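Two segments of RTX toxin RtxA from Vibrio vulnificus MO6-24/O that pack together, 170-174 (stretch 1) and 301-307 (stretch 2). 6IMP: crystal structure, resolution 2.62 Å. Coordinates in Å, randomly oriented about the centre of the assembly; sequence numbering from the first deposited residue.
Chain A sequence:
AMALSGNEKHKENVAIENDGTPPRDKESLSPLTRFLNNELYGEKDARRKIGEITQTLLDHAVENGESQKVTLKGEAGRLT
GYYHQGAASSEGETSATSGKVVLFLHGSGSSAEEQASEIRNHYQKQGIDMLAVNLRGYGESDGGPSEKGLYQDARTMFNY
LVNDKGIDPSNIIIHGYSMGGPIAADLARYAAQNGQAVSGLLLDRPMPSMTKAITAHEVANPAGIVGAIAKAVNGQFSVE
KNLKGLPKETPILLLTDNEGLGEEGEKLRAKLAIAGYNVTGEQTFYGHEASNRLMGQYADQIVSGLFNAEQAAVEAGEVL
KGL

Stretch 1 (170-174) SNIII
Stretch 2 (301-307) QIVSGLF

The two stretches meet in a small, mainly apolar contact, in which one isoleucine of a β-strand is covered by a leucine and an isoleucine from the other stretch, with backbone oxygens packing at its border and no hydrogen bond between them. The partners lie far apart in sequence, at least 129 residues for any touching pair, and together bury about 220 Å² of surface.

Stretch 1 enters as a short irregular segment and becomes a strand at Ile172. Ser170 (phi/psi -85/18) and Asn171 (-108/4) are tightly bent; Ile172, Ile173 and Ile174 are extended, at -107/145, -126/160 and -112/108. Extension alternates the side chains, so the CA-to-CB bond of Ile172 points away from stretch 2 while that of Ile173 points toward it. Ile172 and Ile174 are nonetheless buried, as suits β-branched, apolar residues in a buried stretch of strand. Both have chi1 m and chi2 t, whereas Ile173 has chi1 p (51°) and chi2 t (166°).

Stretch 2 begins with Gln301 (-56/-41) and Ile302 (-56/-48), which are helical, part of a helix that begins earlier in the chain. The chain then turns through Val303 (-73/-1) and Ser304 (-95/4), held by two backbone hydrogen bonds: Ser304 N donates to Gln301 O at 2.8 Å, and Gly305 N to Ile302 O at 3.2 Å. Gly305 (-128/42) and Leu306 (-132/-42) carry the chain onward to Phe307, whose phi is positive at 49°. In register, Leu306 stands across from Ile173, their CA atoms 6.5 Å apart.

Ile173 is the centre of the contact, with 80 Å² covered by stretch 2. Its CG2 lies 3.2 Å from Leu306 CD1, a very close approach for two methyl carbons, while Ile173 CD1 touches both Leu306 CD2, at 4.1 Å, and Ile302 CG2, at 4.2 Å, ordinary van der Waals spacings. Isoleucine suits this place because it combines a methyl on CB with a longer arm that ends in CD1.

Leu306 supplies most of the opposing surface, with 74 Å² covered. Its CA-to-CB bond points sideways, but chi1 t (173°) and chi2 p (43°) bring the end of the side chain nearer to the strand. Leu306 CD1 also lies against the backbone of stretch 1, 4.1 Å from Asn171 O and 4.2 Å from Ile172 O. These are packing contacts, since a methyl group cannot satisfy a carbonyl. Ile302, with chi1 m and chi2 t, adds a smaller buried patch.

Gly305 contributes through its backbone: Gly305 O lies 4.0 Å from Ile173 CG2. Nothing in stretch 1 would crowd a CB there, so this contact does not account for the glycine. Asn171 touches the contact through its backbone O, with its CA-to-CB bond pointing away; the other polar residues make no contact. Gln301 and Ser304 do not touch stretch 1, nor does the exposed Ser170 touch stretch 2. The ring of Phe307, with chi1 m, leads away and remains exposed.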

# COMPACT_ATOMS: atom_id res chain seq x y z
N SER A 170 8.48 10.23 13.06
CA SER A 170 9.43 9.20 13.48
C SER A 170 8.84 8.24 14.52
O SER A 170 9.57 7.51 15.20
CB SER A 170 10.74 9.82 13.96
OG SER A 170 11.56 10.19 12.86
N ASN A 171 7.51 8.21 14.63
CA ASN A 171 6.79 7.07 15.20
C ASN A 171 6.04 6.25 14.15
O ASN A 171 5.32 5.30 14.50
CB ASN A 171 5.80 7.56 16.25
CG ASN A 171 6.48 8.08 17.49
OD1 ASN A 171 7.46 8.82 17.41
ND2 ASN A 171 5.98 7.67 18.65
N ILE A 172 6.20 6.63 12.88
CA ILE A 172 5.45 6.00 11.78
C ILE A 172 6.33 5.09 10.96
O ILE A 172 7.51 5.38 10.74
CB ILE A 172 4.81 7.05 10.84
CG1 ILE A 172 3.86 7.97 11.63
CG2 ILE A 172 4.04 6.36 9.71
CD1 ILE A 172 3.45 9.21 10.87
N ILE A 173 5.75 3.99 10.48
CA ILE A 173 6.32 3.26 9.34
C ILE A 173 5.30 3.06 8.22
O ILE A 173 4.07 3.14 8.43
CB ILE A 173 6.92 1.89 9.74
CG1 ILE A 173 5.91 1.08 10.57
CG2 ILE A 173 8.22 2.10 10.49
CD1 ILE A 173 6.26 -0.38 10.72
N ILE A 174 5.83 2.80 7.04
CA ILE A 174 5.00 2.65 5.86
C ILE A 174 5.08 1.20 5.45
O ILE A 174 6.13 0.72 5.04
CB ILE A 174 5.41 3.61 4.72
CG1 ILE A 174 5.43 5.06 5.24
CG2 ILE A 174 4.42 3.52 3.57
CD1 ILE A 174 6.08 6.07 4.31
N GLN A 301 10.62 -8.89 13.56
CA GLN A 301 11.68 -8.22 12.79
C GLN A 301 11.22 -6.85 12.26
O GLN A 301 11.98 -5.87 12.30
CB GLN A 301 12.15 -9.08 11.61
CG GLN A 301 12.94 -8.30 10.56
CD GLN A 301 14.00 -9.11 9.85
OE1 GLN A 301 13.82 -10.31 9.60
NE2 GLN A 301 15.10 -8.46 9.50
N ILE A 302 9.97 -6.80 11.79
CA ILE A 302 9.41 -5.57 11.20
C ILE A 302 9.49 -4.41 12.19
O ILE A 302 9.93 -3.32 11.83
CB ILE A 302 7.96 -5.78 10.71
CG1 ILE A 302 7.95 -6.52 9.37
CG2 ILE A 302 7.25 -4.44 10.54
CD1 ILE A 302 6.59 -7.07 8.98
N VAL A 303 9.06 -4.64 13.41
CA VAL A 303 9.08 -3.59 14.39
C VAL A 303 10.48 -3.30 14.85
O VAL A 303 10.70 -2.40 15.63
CB VAL A 303 8.24 -3.94 15.61
CG1 VAL A 303 8.19 -2.77 16.55
CG2 VAL A 303 6.84 -4.30 15.17
N SER A 304 11.45 -4.02 14.32
CA SER A 304 12.82 -3.79 14.72
C SER A 304 13.54 -2.85 13.76
O SER A 304 14.72 -2.62 13.88
CB SER A 304 13.54 -5.10 14.89
OG SER A 304 12.89 -5.84 15.89
N GLY A 305 12.79 -2.34 12.80
CA GLY A 305 13.22 -1.34 11.85
C GLY A 305 12.16 -0.26 11.95
O GLY A 305 11.70 0.26 10.95
N LEU A 306 11.75 0.04 13.17
CA LEU A 306 10.76 1.06 13.51
C LEU A 306 11.38 1.84 14.64
O LEU A 306 11.30 3.06 14.67
CB LEU A 306 9.47 0.42 14.02
CG LEU A 306 8.35 1.31 14.57
CD1 LEU A 306 8.16 2.52 13.69
CD2 LEU A 306 7.03 0.57 14.66
N PHE A 307 12.00 1.12 15.56
CA PHE A 307 12.68 1.70 16.70
C PHE A 307 11.85 2.73 17.44
O PHE A 307 12.35 3.40 18.35
CB PHE A 307 14.00 2.32 16.25
CG PHE A 307 15.04 1.33 15.87
CD1 PHE A 307 15.12 0.12 16.50
CD2 PHE A 307 15.95 1.62 14.88
CE1 PHE A 307 16.08 -0.80 16.15
CE2 PHE A 307 16.92 0.71 14.52
CZ PHE A 307 16.98 -0.51 15.16